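KLLA0C04147p (Kluyveromyces lactis, PDB 5H2D) binds ergosterol through its oxysterol-binding-protein-related (ORD) domain, the part described here, and probably transfers sterols between membranes. Local coordinates at residues Gln74-Glu78 and Phe333-Asn338; Ala111-Arg116 and Arg323-Asn329; Ser250-Gly256 and Ile268-Asn274. All coordinates share one frame. Residue numbers count along the deposited sequence, not the author numbering.

Contact 1 of 3, residues Gln74-Glu78 and Phe333-Asn338; sequences QRVAE and FAVTLN. With ERG (ergosterol), chain B.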
loop_
_atom_site.group_PDB
_atom_site.type_symbol
_atom_site.label_atom_id
_atom_site.label_comp_id
_atom_site.label_asym_id
_atom_site.label_seq_id
_atom_site.Cartn_x
_atom_site.Cartn_y
_atom_site.Cartn_z
ATOM N N GLN A 74 1.369 4.280 -6.109
ATOM C CA GLN A 74 0.313 4.927 -5.349
ATOM C C GLN A 74 -0.665 3.917 -4.762
ATOM O O GLN A 74 -1.164 4.130 -3.654
ATOM C CB GLN A 74 -0.389 5.944 -6.253
ATOM C CG GLN A 74 0.558 7.103 -6.618
ATOM C CD GLN A 74 0.076 7.927 -7.782
ATOM O OE1 GLN A 74 -0.548 7.413 -8.705
ATOM N NE2 GLN A 74 0.385 9.228 -7.759
ATOM N N ARG A 75 -0.921 2.794 -5.451
ATOM C CA ARG A 75 -1.737 1.753 -4.831
ATOM C C ARG A 75 -1.098 1.252 -3.548
ATOM O O ARG A 75 -1.802 0.941 -2.579
ATOM C CB ARG A 75 -1.947 0.582 -5.793
ATOM C CG ARG A 75 -2.760 0.928 -7.022
ATOM C CD ARG A 75 -4.108 1.571 -6.687
ATOM N NE ARG A 75 -5.017 0.642 -6.015
ATOM C CZ ARG A 75 -5.886 -0.150 -6.644
ATOM N NH1 ARG A 75 -5.996 -0.107 -7.971
ATOM N NH2 ARG A 75 -6.654 -0.962 -5.933
ATOM N N VAL A 76 0.233 1.142 -3.524
ATOM C CA VAL A 76 0.908 0.716 -2.300
ATOM C C VAL A 76 0.766 1.765 -1.202
ATOM O O VAL A 76 0.648 1.420 -0.019
ATOM C CB VAL A 76 2.380 0.390 -2.602
ATOM C CG1 VAL A 76 3.140 0.145 -1.317
ATOM C CG2 VAL A 76 2.463 -0.843 -3.524
ATOM N N ALA A 77 0.733 3.054 -1.562
ATOM C CA ALA A 77 0.486 4.087 -0.560
ATOM C C ALA A 77 -0.904 3.987 0.057
ATOM O O ALA A 77 -1.119 4.509 1.158
ATOM C CB ALA A 77 0.681 5.476 -1.176
ATOM N N GLU A 78 -1.861 3.337 -0.618
ATOM C CA GLU A 78 -3.171 3.148 -0.012
ATOM C C GLU A 78 -3.129 2.227 1.207
ATOM O O GLU A 78 -4.138 2.128 1.914
ATOM C CB GLU A 78 -4.163 2.636 -1.070
ATOM C CG GLU A 78 -4.414 3.687 -2.169
ATOM C CD GLU A 78 -5.483 3.295 -3.190
ATOM O OE1 GLU A 78 -6.629 2.971 -2.798
ATOM O OE2 GLU A 78 -5.187 3.348 -4.405
ATOM N N PHE A 333 -9.377 8.831 -0.522
ATOM C CA PHE A 333 -7.948 8.830 -0.241
ATOM C C PHE A 333 -7.148 8.712 -1.530
ATOM O O PHE A 333 -6.157 9.425 -1.720
ATOM C CB PHE A 333 -7.593 7.692 0.715
ATOM C CG PHE A 333 -6.155 7.699 1.156
ATOM C CD1 PHE A 333 -5.716 8.576 2.143
ATOM C CD2 PHE A 333 -5.240 6.804 0.610
ATOM C CE1 PHE A 333 -4.399 8.574 2.552
ATOM C CE2 PHE A 333 -3.923 6.809 1.016
ATOM C CZ PHE A 333 -3.501 7.680 1.996
ATOM N N ALA A 334 -7.570 7.824 -2.434
ATOM C CA ALA A 334 -6.822 7.656 -3.672
ATOM C C ALA A 334 -6.831 8.928 -4.505
ATOM O O ALA A 334 -5.846 9.228 -5.178
ATOM C CB ALA A 334 -7.375 6.478 -4.483
ATOM N N VAL A 335 -7.929 9.691 -4.462
ATOM C CA VAL A 335 -7.989 10.956 -5.187
ATOM C C VAL A 335 -6.898 11.917 -4.729
ATOM O O VAL A 335 -6.411 12.741 -5.524
ATOM C CB VAL A 335 -9.398 11.567 -5.040
ATOM C CG1 VAL A 335 -9.405 13.040 -5.490
ATOM C CG2 VAL A 335 -10.391 10.789 -5.890
ATOM N N THR A 336 -6.452 11.813 -3.467
ATOM C CA THR A 336 -5.429 12.748 -2.998
ATOM C C THR A 336 -4.033 12.446 -3.541
ATOM O O THR A 336 -3.159 13.319 -3.481
ATOM C CB THR A 336 -5.338 12.779 -1.462
ATOM O OG1 THR A 336 -4.708 11.582 -0.969
ATOM C CG2 THR A 336 -6.710 12.970 -0.822
ATOM N N LEU A 337 -3.798 11.243 -4.074
ATOM C CA LEU A 337 -2.428 10.771 -4.227
ATOM C C LEU A 337 -1.743 11.356 -5.455
ATOM O O LEU A 337 -0.584 11.784 -5.376
ATOM C CB LEU A 337 -2.411 9.244 -4.306
ATOM C CG LEU A 337 -2.820 8.541 -3.013
ATOM C CD1 LEU A 337 -2.937 7.032 -3.226
ATOM C CD2 LEU A 337 -1.848 8.840 -1.890
ATOM N N ASN A 338 -2.415 11.340 -6.605
ATOM C CA ASN A 338 -1.823 11.841 -7.840
ATOM C C ASN A 338 -2.125 13.314 -8.081
ATOM O O ASN A 338 -2.139 13.755 -9.237
ATOM C CB ASN A 338 -2.288 11.011 -9.038
ATOM C CG ASN A 338 -1.313 11.095 -10.200
ATOM O OD1 ASN A 338 -0.106 11.064 -9.997
ATOM N ND2 ASN A 338 -1.837 11.239 -11.425
HETATM C C1 ERG B . -3.521 -4.857 -3.121
HETATM C C2 ERG B . -2.996 -4.093 -1.908
HETATM C C3 ERG B . -1.493 -4.087 -1.996
HETATM C C4 ERG B . -1.038 -3.405 -3.287
HETATM C C5 ERG B . -1.672 -3.956 -4.451
HETATM C C6 ERG B . -0.971 -3.977 -5.649
HETATM C C7 ERG B . -1.533 -4.433 -6.852
HETATM C C8 ERG B . -2.856 -4.884 -6.897
HETATM C C9 ERG B . -3.535 -5.085 -5.659
HETATM C C10 ERG B . -3.063 -4.237 -4.449
HETATM C C11 ERG B . -5.118 -5.115 -5.783
HETATM C C12 ERG B . -5.609 -5.822 -7.050
HETATM C C13 ERG B . -4.915 -5.170 -8.264
HETATM C C14 ERG B . -3.413 -5.490 -8.089
HETATM C C15 ERG B . -2.845 -5.064 -9.427
HETATM C C16 ERG B . -3.939 -5.480 -10.453
HETATM C C17 ERG B . -5.153 -5.909 -9.585
HETATM C C18 ERG B . -5.224 -3.662 -8.396
HETATM C C19 ERG B . -3.700 -2.829 -4.608
HETATM C C20 ERG B . -6.459 -5.623 -10.363
HETATM C C21 ERG B . -7.733 -5.926 -9.584
HETATM C C22 ERG B . -6.410 -6.512 -11.599
HETATM C C23 ERG B . -6.294 -5.909 -12.963
HETATM C C24 ERG B . -6.213 -6.822 -14.185
HETATM C C25 ERG B . -7.083 -6.222 -15.298
HETATM C C26 ERG B . -8.533 -6.171 -14.803
HETATM C C27 ERG B . -7.059 -7.067 -16.582
HETATM C C28 ERG B . -4.753 -6.880 -14.590
HETATM O O1 ERG B . -0.913 -3.405 -0.827
#
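Leu337 lies against helix 72-77, its CD1 3.4 Å from Gln74 O and 3.8 Å from Glu78 CG, while its CD2 meets Ala77 CB at 4.3 Å. One turn back, Phe333 brings its ring edge to the carbonyl of Ala77, CE2 to O 3.6 Å, and the same CE2 reaches Glu78 CA at 3.9 Å. At the far end of the segment, Gln74 NE2 donates to Asn338 OD1 at 2.9 Å, nearly straight, and OE1 of Gln74 is held by Ser71 and Gln359. The helix has a second, sterol-facing side: Arg75 turns away from 333-338, and its NH1 comes within 3.7 Å of C18, an apolar methyl group of ergosterol; the same NH1 forms a salt bridge to Glu68. Arg75 NE forms a salt bridge to Glu78 OE2 at 3.2 Å, and Glu78 OE1 forms one to Arg116. The helix thus forms part of the wall of the ergosterol pocket of the ORD, to which Arg75 belongs. Apolar packing and one amide pair join it to the fold, while buried charge is neutralised by neighbouring carboxylates beside an uncharged ligand.

Contact 2 of 3, residues Ala111-Arg116 and Arg323-Asn329; sequences ASTVKR and RPEFPFN
Arg323 reaches across to the loop that follows helix 95-108 with an extended side chain, chi1 to chi3 all t, and its guanidinium meets a backbone carbonyl exposed by a turn. Residues 111-113 form a short 3-10 segment, with Val114 N bonded to Ala111 O at 3.3 Å; a type II beta turn then runs from Thr113 to Arg116, with Val114 at phi/psi -66/145 and Lys115 at 68/14. The partner, 323-329, is irregular and roughly extended until Phe328 (65/11) and Asn329 (61/29) curl it back, Asn329 N bonding to Phe326 O at 2.9 Å. CA atoms approach at 6.2 Å for Arg116 and Asn329, against 9.1 Å for Ser112 and Arg323. Val114 O accepts from Arg323 NH2 at 2.7 Å and, weakly, from NH1 at 3.1 Å. NH2 also donates to Asn329 O at 2.8 Å, closing its own loop; NH1 of Arg323 donates a hydrogen bond to a water at 2.9 Å, and that water donates to Ala111 O at 3.2 Å. This is an example of side chains satisfying turn carbonyls, here linking two connections of the ORD fold: one leading into strand 119-121, the other joining strand 314-319 to helix 332-337. The next carbonyl, Lys115 O, receives Asn329 ND2 (chi1 m) at 2.8 Å. Lys115 lays CE over one face of the Arg323 guanidinium. Arg116, a residue of the ergosterol pocket, sets CD 3.5 Å from Asn329 O; its NH1 donates back to Ser112 O at 3.0 Å, and its guanidinium forms salt bridges with Glu68 and Glu78.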
loop_
_atom_site.group_PDB
_atom_site.type_symbol
_atom_site.label_atom_id
_atom_site.label_comp_id
_atom_site.label_asym_id
_atom_site.label_seq_id
_atom_site.Cartn_x
_atom_site.Cartn_y
_atom_site.Cartn_z
ATOM N N ALA A 111 -10.519 -2.713 1.665
ATOM C CA ALA A 111 -11.799 -2.166 1.229
ATOM C C ALA A 111 -11.645 -1.346 -0.041
ATOM O O ALA A 111 -12.525 -1.361 -0.910
ATOM C CB ALA A 111 -12.418 -1.304 2.323
ATOM N N SER A 112 -10.538 -0.614 -0.162
ATOM C CA SER A 112 -10.324 0.262 -1.306
ATOM C C SER A 112 -10.111 -0.494 -2.610
ATOM O O SER A 112 -10.146 0.139 -3.665
ATOM C CB SER A 112 -9.116 1.170 -1.057
ATOM O OG SER A 112 -7.945 0.397 -0.877
ATOM N N THR A 113 -9.908 -1.813 -2.569
ATOM C CA THR A 113 -9.694 -2.569 -3.807
ATOM C C THR A 113 -11.002 -2.927 -4.509
ATOM O O THR A 113 -10.990 -3.219 -5.714
ATOM C CB THR A 113 -8.883 -3.852 -3.543
ATOM O OG1 THR A 113 -9.634 -4.789 -2.756
ATOM C CG2 THR A 113 -7.576 -3.538 -2.828
ATOM N N VAL A 114 -12.125 -2.882 -3.800
ATOM C CA VAL A 114 -13.401 -3.242 -4.406
ATOM C C VAL A 114 -13.767 -2.241 -5.496
ATOM O O VAL A 114 -13.484 -1.040 -5.394
ATOM C CB VAL A 114 -14.484 -3.314 -3.318
ATOM C CG1 VAL A 114 -15.822 -3.673 -3.927
ATOM C CG2 VAL A 114 -14.085 -4.345 -2.278
ATOM N N LYS A 115 -14.410 -2.739 -6.552
ATOM C CA LYS A 115 -14.956 -1.947 -7.655
ATOM C C LYS A 115 -13.891 -1.278 -8.513
ATOM O O LYS A 115 -14.219 -0.393 -9.310
ATOM C CB LYS A 115 -15.938 -0.875 -7.159
ATOM C CG LYS A 115 -17.225 -1.466 -6.588
ATOM C CD LYS A 115 -18.306 -0.402 -6.468
ATOM C CE LYS A 115 -18.012 0.579 -5.341
ATOM N NZ LYS A 115 -18.427 0.083 -3.987
ATOM N N ARG A 116 -12.628 -1.668 -8.387
ATOM C CA ARG A 116 -11.567 -1.155 -9.251
ATOM C C ARG A 116 -10.919 -2.327 -9.984
ATOM O O ARG A 116 -9.795 -2.735 -9.700
ATOM C CB ARG A 116 -10.557 -0.335 -8.426
ATOM C CG ARG A 116 -11.161 0.976 -7.927
ATOM C CD ARG A 116 -10.444 1.438 -6.673
ATOM N NE ARG A 116 -9.153 2.020 -7.012
ATOM C CZ ARG A 116 -8.314 2.512 -6.113
ATOM N NH1 ARG A 116 -8.630 2.474 -4.811
ATOM N NH2 ARG A 116 -7.164 3.044 -6.515
ATOM N N ARG A 323 -17.625 6.461 0.581
ATOM C CA ARG A 323 -17.004 6.362 -0.736
ATOM C C ARG A 323 -17.915 7.015 -1.761
ATOM O O ARG A 323 -18.815 6.370 -2.315
ATOM C CB ARG A 323 -16.721 4.910 -1.091
ATOM C CG ARG A 323 -15.858 4.736 -2.301
ATOM C CD ARG A 323 -15.250 3.348 -2.288
ATOM N NE ARG A 323 -14.757 3.006 -3.605
ATOM C CZ ARG A 323 -14.179 1.850 -3.921
ATOM N NH1 ARG A 323 -13.993 0.898 -3.009
ATOM N NH2 ARG A 323 -13.777 1.659 -5.160
ATOM N N PRO A 324 -17.715 8.304 -2.030
ATOM C CA PRO A 324 -18.476 8.954 -3.099
ATOM C C PRO A 324 -18.120 8.352 -4.445
ATOM O O PRO A 324 -17.103 7.669 -4.602
ATOM C CB PRO A 324 -18.039 10.424 -3.016
ATOM C CG PRO A 324 -17.322 10.567 -1.701
ATOM C CD PRO A 324 -16.751 9.213 -1.391
ATOM N N GLU A 325 -18.983 8.614 -5.425
ATOM C CA GLU A 325 -18.697 8.247 -6.803
ATOM C C GLU A 325 -17.640 9.175 -7.378
ATOM O O GLU A 325 -17.769 10.401 -7.312
ATOM C CB GLU A 325 -19.967 8.318 -7.647
ATOM C CG GLU A 325 -21.010 7.313 -7.248
ATOM C CD GLU A 325 -20.596 5.880 -7.534
ATOM O OE1 GLU A 325 -19.414 5.648 -7.874
ATOM O OE2 GLU A 325 -21.460 4.983 -7.421
ATOM N N PHE A 326 -16.586 8.592 -7.927
ATOM C CA PHE A 326 -15.538 9.324 -8.618
ATOM C C PHE A 326 -15.262 8.607 -9.938
ATOM O O PHE A 326 -15.490 7.407 -10.051
ATOM C CB PHE A 326 -14.227 9.382 -7.819
ATOM C CG PHE A 326 -14.260 10.309 -6.645
ATOM C CD1 PHE A 326 -14.282 11.679 -6.831
ATOM C CD2 PHE A 326 -14.221 9.813 -5.361
ATOM C CE1 PHE A 326 -14.295 12.537 -5.743
ATOM C CE2 PHE A 326 -14.230 10.654 -4.277
ATOM C CZ PHE A 326 -14.271 12.020 -4.464
ATOM N N PRO A 327 -14.742 9.331 -10.922
ATOM C CA PRO A 327 -14.221 8.640 -12.109
ATOM C C PRO A 327 -13.256 7.544 -11.680
ATOM O O PRO A 327 -12.516 7.688 -10.703
ATOM C CB PRO A 327 -13.508 9.758 -12.880
ATOM C CG PRO A 327 -14.154 11.037 -12.383
ATOM C CD PRO A 327 -14.479 10.776 -10.942
ATOM N N PHE A 328 -13.288 6.424 -12.399
ATOM C CA PHE A 328 -12.424 5.272 -12.149
ATOM C C PHE A 328 -12.714 4.625 -10.802
ATOM O O PHE A 328 -11.944 3.764 -10.353
ATOM C CB PHE A 328 -10.939 5.653 -12.237
ATOM C CG PHE A 328 -10.609 6.544 -13.412
ATOM C CD1 PHE A 328 -10.460 6.010 -14.674
ATOM C CD2 PHE A 328 -10.448 7.907 -13.241
ATOM C CE1 PHE A 328 -10.166 6.822 -15.745
ATOM C CE2 PHE A 328 -10.154 8.728 -14.318
ATOM C CZ PHE A 328 -10.014 8.176 -15.569
ATOM N N ASN A 329 -13.814 5.004 -10.144
ATOM C CA ASN A 329 -14.221 4.404 -8.876
ATOM C C ASN A 329 -13.173 4.602 -7.791
ATOM O O ASN A 329 -13.045 3.786 -6.874
ATOM C CB ASN A 329 -14.554 2.916 -9.043
ATOM C CG ASN A 329 -15.877 2.698 -9.736
ATOM O OD1 ASN A 329 -16.673 3.627 -9.872
ATOM N ND2 ASN A 329 -16.132 1.471 -10.160
HETATM O O HOH W 1 -15.117 0.514 -0.348
#

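Contact 3 of 3, residues Ser250-Gly256 and Ile268-Asn274; sequences SAYEVKG and IFGGRWN
An antiparallel beta hairpin pairs neighbouring strands of the large curled sheet here, at the open end of the hairpin away from its connecting turn. Strand axes of 253-256 and 268-272 pass 4.6 Å apart at 174°. Val254 with Gly271 and Gly256 with Phe269 are hydrogen-bonded pairs: Val254 N to Gly271 O 3.0 Å, Gly271 N to Val254 O 3.0 Å, Gly256 N to Phe269 O 2.9 Å and Phe269 N to Gly256 O 3.0 Å. Lys255 with Gly270 (CA-CA 4.0 Å) lies between them and Glu253 with Arg272 (CA-CA 4.6 Å) beyond Val254 and Gly271, both non-hydrogen-bonded. Phe269, chi1 p, folds its ring over Gly256, whose CA lies 3.8 Å from the ring centroid in a CH-pi contact; a CB on Gly256 would collide with that ring. Val254 shares this face, which in the curled antiparallel sheet of the ORD packs on helix 95-108, while Glu253, Lys255 and Arg272 project from the other. Past the strands, Trp273 N still bonds to Tyr252 O at 2.9 Å. Trp273 (chi1 p) and Tyr252 (chi1 m) meet obliquely, ring planes at 55° and CD2 of Tyr252 3.5 Å from CH2 of Trp273. Asn274 CG covers one face of the tyrosine ring. Arg272 bends back with chi3 p, so that Tyr252 CB lies over its guanidinium and Arg272 NH2 makes a weak hydrogen bond to Ser250 O at 2.7 Å.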
loop_
_atom_site.group_PDB
_atom_site.type_symbol
_atom_site.label_atom_id
_atom_site.label_comp_id
_atom_site.label_asym_id
_atom_site.label_seq_id
_atom_site.Cartn_x
_atom_site.Cartn_y
_atom_site.Cartn_z
ATOM N N SER A 250 -20.371 -14.191 -2.602
ATOM C CA SER A 250 -20.191 -12.820 -2.139
ATOM C C SER A 250 -19.978 -12.760 -0.632
ATOM O O SER A 250 -20.775 -12.166 0.098
ATOM C CB SER A 250 -21.392 -11.953 -2.528
ATOM O OG SER A 250 -21.291 -11.523 -3.879
ATOM N N ALA A 251 -18.896 -13.384 -0.178
ATOM C CA ALA A 251 -18.472 -13.339 1.214
ATOM C C ALA A 251 -17.160 -12.568 1.295
ATOM O O ALA A 251 -16.172 -12.942 0.652
ATOM C CB ALA A 251 -18.312 -14.747 1.790
ATOM N N TYR A 252 -17.155 -11.500 2.087
ATOM C CA TYR A 252 -15.994 -10.637 2.279
ATOM C C TYR A 252 -15.361 -10.883 3.643
ATOM O O TYR A 252 -14.861 -9.971 4.294
ATOM C CB TYR A 252 -16.403 -9.177 2.112
ATOM C CG TYR A 252 -16.664 -8.801 0.670
ATOM C CD1 TYR A 252 -17.797 -9.250 -0.003
ATOM C CD2 TYR A 252 -15.770 -8.005 -0.023
ATOM C CE1 TYR A 252 -18.025 -8.907 -1.326
ATOM C CE2 TYR A 252 -15.989 -7.664 -1.329
ATOM C CZ TYR A 252 -17.112 -8.111 -1.983
ATOM O OH TYR A 252 -17.303 -7.748 -3.300
ATOM N N GLU A 253 -15.377 -12.132 4.092
ATOM C CA GLU A 253 -15.129 -12.416 5.496
ATOM C C GLU A 253 -13.645 -12.420 5.829
ATOM O O GLU A 253 -12.809 -12.914 5.063
ATOM C CB GLU A 253 -15.758 -13.753 5.872
ATOM C CG GLU A 253 -17.255 -13.769 5.626
ATOM C CD GLU A 253 -17.879 -15.115 5.905
ATOM O OE1 GLU A 253 -17.224 -15.940 6.580
ATOM O OE2 GLU A 253 -19.019 -15.344 5.442
ATOM N N VAL A 254 -13.323 -11.852 6.984
ATOM C CA VAL A 254 -11.977 -11.915 7.534
ATOM C C VAL A 254 -12.103 -12.165 9.032
ATOM O O VAL A 254 -13.028 -11.661 9.677
ATOM C CB VAL A 254 -11.172 -10.632 7.228
ATOM C CG1 VAL A 254 -11.826 -9.417 7.871
ATOM C CG2 VAL A 254 -9.706 -10.792 7.652
ATOM N N LYS A 255 -11.203 -12.986 9.569
ATOM C CA LYS A 255 -11.151 -13.286 10.994
ATOM C C LYS A 255 -9.694 -13.415 11.398
ATOM O O LYS A 255 -8.844 -13.763 10.580
ATOM C CB LYS A 255 -11.869 -14.597 11.375
ATOM C CG LYS A 255 -12.982 -15.040 10.454
ATOM C CD LYS A 255 -13.643 -16.321 10.984
ATOM C CE LYS A 255 -12.630 -17.436 11.186
ATOM N NZ LYS A 255 -12.091 -17.957 9.895
ATOM N N GLY A 256 -9.411 -13.152 12.670
ATOM C CA GLY A 256 -8.054 -13.297 13.157
ATOM C C GLY A 256 -8.033 -13.628 14.631
ATOM O O GLY A 256 -9.017 -13.432 15.350
ATOM N N ILE A 268 -9.604 -11.962 19.655
ATOM C CA ILE A 268 -10.065 -12.387 18.340
ATOM C C ILE A 268 -10.715 -11.179 17.684
ATOM O O ILE A 268 -11.132 -10.231 18.350
ATOM C CB ILE A 268 -11.056 -13.571 18.388
ATOM C CG1 ILE A 268 -12.229 -13.247 19.322
ATOM C CG2 ILE A 268 -10.330 -14.864 18.775
ATOM C CD1 ILE A 268 -13.294 -14.332 19.382
ATOM N N PHE A 269 -10.776 -11.212 16.357
ATOM C CA PHE A 269 -11.428 -10.140 15.621
ATOM C C PHE A 269 -11.992 -10.714 14.335
ATOM O O PHE A 269 -11.611 -11.804 13.895
ATOM C CB PHE A 269 -10.471 -8.969 15.345
ATOM C CG PHE A 269 -9.348 -9.290 14.385
ATOM C CD1 PHE A 269 -9.531 -9.170 13.013
ATOM C CD2 PHE A 269 -8.100 -9.665 14.860
ATOM C CE1 PHE A 269 -8.490 -9.448 12.133
ATOM C CE2 PHE A 269 -7.067 -9.939 13.983
ATOM C CZ PHE A 269 -7.264 -9.828 12.625
ATOM N N GLY A 270 -12.918 -9.979 13.743
ATOM C CA GLY A 270 -13.550 -10.455 12.529
ATOM C C GLY A 270 -14.523 -9.433 11.998
ATOM O O GLY A 270 -14.920 -8.492 12.693
ATOM N N GLY A 271 -14.895 -9.634 10.740
ATOM C CA GLY A 271 -15.834 -8.756 10.077
ATOM C C GLY A 271 -15.786 -9.012 8.584
ATOM O O GLY A 271 -15.414 -10.091 8.136
ATOM N N ARG A 272 -16.174 -7.996 7.831
ATOM C CA ARG A 272 -16.106 -8.044 6.379
ATOM C C ARG A 272 -15.139 -6.956 5.942
ATOM O O ARG A 272 -15.298 -5.795 6.326
ATOM C CB ARG A 272 -17.497 -7.876 5.762
ATOM C CG ARG A 272 -18.491 -8.927 6.281
ATOM C CD ARG A 272 -19.753 -8.993 5.440
ATOM N NE ARG A 272 -19.601 -9.914 4.316
ATOM C CZ ARG A 272 -20.310 -9.851 3.195
ATOM N NH1 ARG A 272 -21.220 -8.900 3.035
ATOM N NH2 ARG A 272 -20.100 -10.733 2.227
ATOM N N TRP A 273 -14.112 -7.343 5.191
ATOM C CA TRP A 273 -13.048 -6.384 4.898
ATOM C C TRP A 273 -13.479 -5.286 3.937
ATOM O O TRP A 273 -12.693 -4.360 3.701
ATOM C CB TRP A 273 -11.785 -7.097 4.378
ATOM C CG TRP A 273 -11.963 -8.095 3.254
ATOM C CD1 TRP A 273 -12.008 -9.461 3.364
ATOM C CD2 TRP A 273 -12.083 -7.801 1.857
ATOM N NE1 TRP A 273 -12.161 -10.033 2.116
ATOM C CE2 TRP A 273 -12.218 -9.034 1.178
ATOM C CE3 TRP A 273 -12.105 -6.611 1.110
ATOM C CZ2 TRP A 273 -12.372 -9.113 -0.202
ATOM C CZ3 TRP A 273 -12.253 -6.694 -0.262
ATOM C CH2 TRP A 273 -12.387 -7.939 -0.904
ATOM N N ASN A 274 -14.696 -5.331 3.397
ATOM C CA ASN A 274 -15.235 -4.192 2.667
ATOM C C ASN A 274 -16.155 -3.326 3.524
ATOM O O ASN A 274 -16.778 -2.401 2.995
ATOM C CB ASN A 274 -15.977 -4.664 1.409
ATOM C CG ASN A 274 -17.212 -5.461 1.722
ATOM O OD1 ASN A 274 -17.296 -6.126 2.760
ATOM N ND2 ASN A 274 -18.186 -5.414 0.817
#

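Overall arrangement
The three contacts are nested along the chain, contact 3 within the loop closed by contact 2 and contact 2 within that closed by contact 1. Contact 1 is wholly buried near the chain centre; contacts 2 and 3 lie farther out and are partly exposed. Their chemistry follows: helix packing beside the sterol, then side chains serving turn carbonyls, then regular strand pairing. Contacts 1 and 2 share a charged junction, where Arg116 NH1 meets Glu78 OE1 at 2.9 Å. Contacts 2 and 3 instead touch by packing, with Ala111 CB 3.4 Å from Trp273 O and Val114 CG2 3.6 Å from Trp273 CZ3. Contacts 1 and 3 stay about 10 Å apart at their nearest atoms.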